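Local coordinates for protein Exo-arabinanase (Penicillium chrysogenum, PDB 3A72) that hydrolyses arabinan as an exo-acting glycoside hydrolase, probably cutting its alpha-1,5-linked chains, and holds arabinobiose in its binding pocket, at residues A[141-144]-A[145-148]; A[168-171]-A[172-176]; A[198-201]-A[202-205]. All coordinates share one frame; numbering follows the deposited sequence.

Contact 1: residues A[141-144]-A[145-148]; sequences RPNN and GLTP. With AHR (alpha-L-arabinofuranose), chain B.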
loop_
_atom_site.group_PDB
_atom_site.type_symbol
_atom_site.label_atom_id
_atom_site.label_comp_id
_atom_site.label_asym_id
_atom_site.label_seq_id
_atom_site.Cartn_x
_atom_site.Cartn_y
_atom_site.Cartn_z
ATOM N N ARG A 141 -10.216 10.685 10.781
ATOM C CA ARG A 141 -11.477 10.061 10.360
ATOM C C ARG A 141 -11.781 10.535 8.919
ATOM O O ARG A 141 -11.563 11.700 8.596
ATOM C CB ARG A 141 -12.667 10.431 11.251
ATOM C CG ARG A 141 -12.540 9.877 12.651
ATOM C CD ARG A 141 -13.820 10.146 13.445
ATOM N NE ARG A 141 -13.761 9.611 14.824
ATOM C CZ ARG A 141 -13.304 10.221 15.882
ATOM N NH1 ARG A 141 -12.850 11.457 15.805
ATOM N NH2 ARG A 141 -13.289 9.583 17.053
ATOM N N PRO A 142 -12.296 9.640 8.088
ATOM C CA PRO A 142 -12.526 9.940 6.663
ATOM C C PRO A 142 -13.848 10.636 6.432
ATOM O O PRO A 142 -14.695 10.139 5.706
ATOM C CB PRO A 142 -12.430 8.595 5.988
ATOM C CG PRO A 142 -13.063 7.689 7.031
ATOM C CD PRO A 142 -12.458 8.202 8.364
ATOM N N ASN A 143 -14.029 11.780 7.062
ATOM C CA ASN A 143 -15.202 12.616 6.897
ATOM C C ASN A 143 -14.820 13.900 6.205
ATOM O O ASN A 143 -13.768 14.469 6.459
ATOM C CB ASN A 143 -15.841 12.950 8.253
ATOM C CG ASN A 143 -16.427 11.744 8.926
ATOM O OD1 ASN A 143 -17.532 11.270 8.558
ATOM N ND2 ASN A 143 -15.807 11.222 9.875
ATOM N N ASN A 144 -15.642 14.348 5.303
ATOM C CA ASN A 144 -15.405 15.619 4.607
ATOM C C ASN A 144 -15.348 16.754 5.613
ATOM O O ASN A 144 -16.001 16.768 6.651
ATOM C CB ASN A 144 -16.502 15.860 3.578
ATOM C CG ASN A 144 -16.470 14.879 2.424
ATOM O OD1 ASN A 144 -15.417 14.306 2.088
ATOM N ND2 ASN A 144 -17.575 14.726 1.759
ATOM N N GLY A 145 -14.502 17.742 5.273
ATOM C CA GLY A 145 -14.256 18.897 6.104
ATOM C C GLY A 145 -13.113 18.773 7.044
ATOM O O GLY A 145 -12.549 19.777 7.476
ATOM N N LEU A 146 -12.780 17.525 7.404
ATOM C CA LEU A 146 -11.592 17.256 8.187
ATOM C C LEU A 146 -10.371 17.307 7.272
ATOM O O LEU A 146 -10.466 17.279 6.041
ATOM C CB LEU A 146 -11.726 15.891 8.848
ATOM C CG LEU A 146 -12.967 15.729 9.712
ATOM C CD1 LEU A 146 -12.938 14.351 10.378
ATOM C CD2 LEU A 146 -13.100 16.837 10.715
ATOM N N THR A 147 -9.172 17.411 7.916
ATOM C CA THR A 147 -7.949 17.592 7.161
ATOM C C THR A 147 -6.864 16.533 7.367
ATOM O O THR A 147 -5.680 16.875 7.293
ATOM C CB THR A 147 -7.370 18.992 7.487
ATOM O OG1 THR A 147 -7.095 19.078 8.890
ATOM C CG2 THR A 147 -8.311 20.112 7.074
ATOM N N PRO A 148 -7.174 15.244 7.556
ATOM C CA PRO A 148 -6.095 14.249 7.687
ATOM C C PRO A 148 -5.311 14.012 6.393
ATOM O O PRO A 148 -5.748 14.302 5.279
ATOM C CB PRO A 148 -6.864 12.962 8.060
ATOM C CG PRO A 148 -8.225 13.153 7.393
ATOM C CD PRO A 148 -8.493 14.609 7.632
HETATM O O5 AHR B . -9.987 5.414 6.534
HETATM C C5 AHR B . -9.222 6.324 5.679
HETATM C C4 AHR B . -9.899 6.388 4.339
HETATM O O4 AHR B . -9.728 5.119 3.692
HETATM C C3 AHR B . -9.270 7.417 3.407
HETATM O O3 AHR B . -9.909 8.692 3.592
HETATM C C2 AHR B . -9.554 6.808 2.012
HETATM O O2 AHR B . -8.540 7.101 1.053
HETATM C C1 AHR B . -9.709 5.311 2.274
HETATM O O1 AHR B . -11.011 4.848 1.815
#
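Leu146 lies across the inner side of a bend whose other wall is the backbone and CB atoms of Arg141 and Asn143. Its CD1 methyl reaches back to Arg141 O at 3.5 Å and lies 3.9 Å from Asn143 CB, while Arg141 CB brushes the same methyl. The torsions explain this reach: CG stands anti to the carbonyl carbon (chi1 -56°), and the extended chi2 of -177° carries CD1 into the bend. Lower on the side chain, Leu146 CB rests 3.4 Å from Asn143 O. That carbonyl also receives the Leu146 N-H in a weak bond of 3.3 Å, which closes a type II beta turn from Asn143 to Leu146. Gly145 occupies the third position of the turn with a phi of 92°, the positive value that a type II turn calls for there. The chain bends a first time at Pro142, the centre of an inverse gamma turn in which Asn143 N gives a weak bond of 2.9 Å to Arg141 O. Pro148 adds its ring to the inner lining, with CG 3.8 Å from Arg141 O. The polar ends lead elsewhere: Arg141 extends its chain away from Leu146 and pairs through NH1 with Glu139, and Asn144 offers OD1 to Arg204. Pro142 turns its ring away from Leu146 and towards the sugar, its CB lying 3.5 Å from O3 of the arabinofuranose. Two successive turns thus put a leucine inside the bend and a proline beside the ligand. The bend belongs to the loop that leads from strand 129-137, at the edge of one four-stranded sheet, to strand 149-157 of the next, the kind of blade-to-blade connection that borders the substrate pocket in a beta-propeller glycosidase.

Contact 2: residues A[168-171]-A[172-176]; sequences QRDN and ATYGQ. With AHR (alpha-L-arabinofuranose), chain B.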
loop_
_atom_site.group_PDB
_atom_site.type_symbol
_atom_site.label_atom_id
_atom_site.label_comp_id
_atom_site.label_asym_id
_atom_site.label_seq_id
_atom_site.Cartn_x
_atom_site.Cartn_y
_atom_site.Cartn_z
ATOM N N GLN A 168 -6.589 15.262 2.745
ATOM C CA GLN A 168 -7.792 16.003 2.965
ATOM C C GLN A 168 -7.535 17.474 3.344
ATOM O O GLN A 168 -8.493 18.207 3.647
ATOM C CB GLN A 168 -8.671 15.354 4.040
ATOM C CG GLN A 168 -9.273 14.013 3.582
ATOM C CD GLN A 168 -10.310 13.483 4.518
ATOM O OE1 GLN A 168 -11.224 14.258 5.027
ATOM N NE2 GLN A 168 -10.362 12.257 4.728
ATOM N N ARG A 169 -6.290 17.938 3.308
ATOM C CA ARG A 169 -6.009 19.266 3.815
ATOM C C ARG A 169 -6.565 20.395 2.934
ATOM O O ARG A 169 -6.811 21.488 3.443
ATOM C CB ARG A 169 -4.509 19.461 4.047
ATOM C CG ARG A 169 -3.963 18.654 5.170
ATOM C CD ARG A 169 -2.454 18.590 5.281
ATOM N NE ARG A 169 -1.915 18.039 4.040
ATOM C CZ ARG A 169 -0.637 17.867 3.793
ATOM N NH1 ARG A 169 0.301 18.069 4.690
ATOM N NH2 ARG A 169 -0.357 17.519 2.570
ATOM N N ASP A 170 -6.778 20.155 1.644
ATOM C CA ASP A 170 -7.399 21.209 0.810
ATOM C C ASP A 170 -8.927 21.116 0.869
ATOM O O ASP A 170 -9.615 20.966 -0.138
ATOM C CB ASP A 170 -6.879 21.117 -0.582
ATOM C CG ASP A 170 -7.074 22.352 -1.482
ATOM O OD1 ASP A 170 -7.565 23.347 -0.911
ATOM O OD2 ASP A 170 -6.679 22.177 -2.695
ATOM N N ASN A 171 -9.433 21.239 2.098
ATOM C CA ASN A 171 -10.828 20.895 2.423
ATOM C C ASN A 171 -11.792 21.960 1.932
ATOM O O ASN A 171 -12.966 21.787 1.835
ATOM C CB ASN A 171 -10.966 20.664 3.932
ATOM C CG ASN A 171 -10.547 21.818 4.801
ATOM O OD1 ASN A 171 -9.725 22.680 4.551
ATOM N ND2 ASN A 171 -11.076 21.883 6.010
ATOM N N ALA A 172 -11.302 23.151 1.614
ATOM C CA ALA A 172 -12.272 24.122 1.075
ATOM C C ALA A 172 -12.722 23.741 -0.318
ATOM O O ALA A 172 -13.767 24.228 -0.754
ATOM C CB ALA A 172 -11.663 25.497 1.034
ATOM N N THR A 173 -11.971 22.879 -1.032
ATOM C CA THR A 173 -12.249 22.654 -2.374
ATOM C C THR A 173 -12.572 21.187 -2.709
ATOM O O THR A 173 -13.343 20.931 -3.638
ATOM C CB THR A 173 -10.991 23.097 -3.135
ATOM O OG1 THR A 173 -10.694 24.461 -2.744
ATOM C CG2 THR A 173 -11.301 22.999 -4.622
ATOM N N TYR A 174 -12.012 20.254 -1.991
ATOM C CA TYR A 174 -12.122 18.825 -2.288
ATOM C C TYR A 174 -12.448 18.062 -1.025
ATOM O O TYR A 174 -11.937 18.363 0.035
ATOM C CB TYR A 174 -10.785 18.300 -2.829
ATOM C CG TYR A 174 -10.264 19.077 -4.014
ATOM C CD1 TYR A 174 -10.816 18.960 -5.249
ATOM C CD2 TYR A 174 -9.178 19.949 -3.837
ATOM C CE1 TYR A 174 -10.370 19.659 -6.366
ATOM C CE2 TYR A 174 -8.708 20.667 -4.942
ATOM C CZ TYR A 174 -9.308 20.504 -6.190
ATOM O OH TYR A 174 -8.806 21.263 -7.232
ATOM N N GLY A 175 -13.257 16.997 -1.116
ATOM C CA GLY A 175 -13.402 16.085 -0.020
ATOM C C GLY A 175 -12.081 15.412 0.311
ATOM O O GLY A 175 -11.686 15.284 1.480
ATOM N N GLN A 176 -11.403 14.897 -0.723
ATOM C CA GLN A 176 -10.079 14.298 -0.616
ATOM C C GLN A 176 -9.403 14.421 -1.973
ATOM O O GLN A 176 -10.077 14.371 -3.001
ATOM C CB GLN A 176 -10.131 12.862 -0.114
ATOM C CG GLN A 176 -8.772 12.253 0.211
ATOM C CD GLN A 176 -8.901 10.883 0.829
ATOM O OE1 GLN A 176 -9.037 9.866 0.041
ATOM N NE2 GLN A 176 -8.867 10.779 2.081
HETATM O O5 AHR B . -9.987 5.414 6.534
HETATM C C5 AHR B . -9.222 6.324 5.679
HETATM C C4 AHR B . -9.899 6.388 4.339
HETATM O O4 AHR B . -9.728 5.119 3.692
HETATM C C3 AHR B . -9.270 7.417 3.407
HETATM O O3 AHR B . -9.909 8.692 3.592
HETATM C C2 AHR B . -9.554 6.808 2.012
HETATM O O2 AHR B . -8.540 7.101 1.053
HETATM C C1 AHR B . -9.709 5.311 2.274
HETATM O O1 AHR B . -11.011 4.848 1.815
HETATM O O HOH W 1 -7.746 24.609 -3.750
HETATM O O HOH W 2 -8.549 24.471 1.520
#
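Asp170 O takes two backbone donors, Tyr174 N at 3.1 Å and Thr173 N at 3.2 Å, and so gathers the tip of a loop joining two neighbouring antiparallel strands, 160-167 and 177-183, of one propeller blade. The bond from Tyr174, four residues on, makes an alpha-turn and arrives nearly head-on to the carbonyl; the Thr173 N-H comes from well above the carbonyl plane. Asp170 is itself the centre of an inverse gamma turn, closed by a weak bond from Asn171 N to Arg169 O. With chi1 at -162°, the carboxylate of Asp170 is swung towards the side chains that follow. OD2 meets the edge of the Tyr174 ring, 3.4 Å from CE2, with the carboxylate and ring planes 73° apart. An oxygen set against ring hydrogens in this way is probably mildly favourable. Thr173 CG2 covers one face of the same ring near its rim. At the base of the loop, the Gln168 and Gln176 chains meet through their CG atoms, 3.8 Å apart, while Gln168 CG packs on Gly175 O. The extended Gln176 chain delivers its amide to the arabinofuranose of the pocket. Water completes the tip: one molecule links Asp170 OD2 to Thr173 OG1, and another donates to Asp170 OD1 at 2.9 Å while accepting from Ala172 N at 3.1 Å.

Contact 3: residues A[198-201]-A[202-205]; sequences YPTY and TDRP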
loop_
_atom_site.group_PDB
_atom_site.type_symbol
_atom_site.label_atom_id
_atom_site.label_comp_id
_atom_site.label_asym_id
_atom_site.label_seq_id
_atom_site.Cartn_x
_atom_site.Cartn_y
_atom_site.Cartn_z
ATOM N N TYR A 198 -10.623 16.187 -8.368
ATOM C CA TYR A 198 -11.882 16.200 -9.173
ATOM C C TYR A 198 -12.712 17.407 -8.784
ATOM O O TYR A 198 -12.685 17.876 -7.639
ATOM C CB TYR A 198 -12.671 14.872 -8.960
ATOM C CG TYR A 198 -11.999 13.713 -9.630
ATOM C CD1 TYR A 198 -12.054 13.580 -11.017
ATOM C CD2 TYR A 198 -11.272 12.747 -8.955
ATOM C CE1 TYR A 198 -11.425 12.551 -11.675
ATOM C CE2 TYR A 198 -10.652 11.724 -9.599
ATOM C CZ TYR A 198 -10.746 11.609 -10.956
ATOM O OH TYR A 198 -10.094 10.568 -11.574
ATOM N N PRO A 199 -13.506 17.895 -9.749
ATOM C CA PRO A 199 -14.265 19.126 -9.516
ATOM C C PRO A 199 -15.558 18.989 -8.789
ATOM O O PRO A 199 -16.232 19.991 -8.615
ATOM C CB PRO A 199 -14.501 19.608 -10.959
ATOM C CG PRO A 199 -14.571 18.334 -11.760
ATOM C CD PRO A 199 -13.529 17.462 -11.156
ATOM N N THR A 200 -15.957 17.784 -8.363
ATOM C CA THR A 200 -17.103 17.598 -7.509
ATOM C C THR A 200 -16.647 17.423 -6.090
ATOM O O THR A 200 -15.839 16.525 -5.816
ATOM C CB THR A 200 -17.893 16.380 -7.948
ATOM O OG1 THR A 200 -18.189 16.474 -9.333
ATOM C CG2 THR A 200 -19.193 16.240 -7.171
ATOM N N TYR A 201 -17.123 18.266 -5.153
ATOM C CA TYR A 201 -16.614 18.249 -3.791
ATOM C C TYR A 201 -16.675 16.884 -3.116
ATOM O O TYR A 201 -15.756 16.476 -2.407
ATOM C CB TYR A 201 -17.374 19.320 -2.969
ATOM C CG TYR A 201 -16.899 19.306 -1.498
ATOM C CD1 TYR A 201 -15.711 19.938 -1.168
ATOM C CD2 TYR A 201 -17.643 18.626 -0.523
ATOM C CE1 TYR A 201 -15.284 19.901 0.156
ATOM C CE2 TYR A 201 -17.190 18.597 0.787
ATOM C CZ TYR A 201 -16.027 19.237 1.119
ATOM O OH TYR A 201 -15.578 19.202 2.431
ATOM N N THR A 202 -17.779 16.176 -3.308
ATOM C CA THR A 202 -17.984 14.907 -2.667
ATOM C C THR A 202 -17.141 13.772 -3.254
ATOM O O THR A 202 -17.148 12.674 -2.660
ATOM C CB THR A 202 -19.469 14.496 -2.653
ATOM O OG1 THR A 202 -19.935 14.519 -3.997
ATOM C CG2 THR A 202 -20.314 15.447 -1.790
ATOM N N ASP A 203 -16.426 14.005 -4.335
ATOM C CA ASP A 203 -15.479 12.981 -4.821
ATOM C C ASP A 203 -14.336 12.818 -3.804
ATOM O O ASP A 203 -13.781 13.795 -3.281
ATOM C CB ASP A 203 -14.937 13.347 -6.173
ATOM C CG ASP A 203 -15.900 13.184 -7.326
ATOM O OD1 ASP A 203 -17.069 12.829 -7.093
ATOM O OD2 ASP A 203 -15.434 13.403 -8.492
ATOM N N ARG A 204 -13.971 11.562 -3.595
ATOM C CA ARG A 204 -12.891 11.187 -2.676
ATOM C C ARG A 204 -12.049 10.101 -3.360
ATOM O O ARG A 204 -12.098 8.910 -3.020
ATOM C CB ARG A 204 -13.435 10.690 -1.299
ATOM C CG ARG A 204 -14.152 11.800 -0.552
ATOM C CD ARG A 204 -14.840 11.260 0.747
ATOM N NE ARG A 204 -13.865 10.666 1.621
ATOM C CZ ARG A 204 -13.064 11.301 2.438
ATOM N NH1 ARG A 204 -13.202 12.587 2.680
ATOM N NH2 ARG A 204 -12.127 10.613 3.038
ATOM N N PRO A 205 -11.209 10.488 -4.333
ATOM C CA PRO A 205 -10.175 9.569 -4.802
ATOM C C PRO A 205 -9.238 9.281 -3.634
ATOM O O PRO A 205 -8.944 10.192 -2.818
ATOM C CB PRO A 205 -9.518 10.360 -5.926
ATOM C CG PRO A 205 -9.630 11.795 -5.477
ATOM C CD PRO A 205 -11.026 11.865 -4.895
HETATM O O HOH W 3 -13.280 16.302 -4.391
HETATM O O HOH W 4 -15.988 15.324 -10.347
#
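Thr200 and Asp203 close a type I beta turn, in which Asp203 N donates to Thr200 O over 3.0 Å with an N-H...O angle of 155°. The donor sits some 50° out of the carbonyl plane. Beyond the turn the chain enters strand 204-212, so the bend delivers it from the outer edge of one propeller blade into the first strand of the next. Asp203, the last residue of the turn, has CG anti to its own carbonyl carbon (chi1 -74°), which lays the carboxylate between Tyr198 and Thr200. OD2 approaches Tyr198 CB to 3.2 Å, the two side chains crossing at about a right angle, while OD1 lies 3.7 Å from Thr200 CB. A water joins the two ends of the turn a second time, hydrogen-bonded to Thr200 OG1 at 2.7 Å and donating to Asp203 OD2 at 2.7 Å. The Tyr198 and Pro205 side chains run past each other in opposite directions, with Pro205 CG at the ring edge, 4.0 Å from Tyr198 CD2. The ring is also stacked with Tyr224, and its hydroxyl bonds to Tyr222 and Arg240. Tyr224 OH binds Asp203 OD2 as well, and Ser226 OG binds OD1. A buried carboxylate with hydrogen-bonding partners on both oxygens is held against rotation, and this company of polar groups is consistent with a stable negative charge.

How the contacts relate
The three contacts follow one another along the chain and all belong to the loops of, or next to, one blade, the four-stranded antiparallel sheet of strands 149-157, 160-167, 177-183 and 193-196. Contact 1 leads into it, contact 2 is the loop joining its middle pair of strands, and contact 3 leads out to strand 204-212 of the next sheet. Centres of contacts 1 and 2 are about 8 Å apart, those of 2 and 3 about 9 Å, and those of 1 and 3 about 13 Å. Backbone bonds Pro148-Gln168 and Tyr201-Gly175 tie the loops together, and Arg204 meets Asn144. Together the loops contribute Pro142, Gln168, Gln176 and Arg204 to the lining of the glycan pocket.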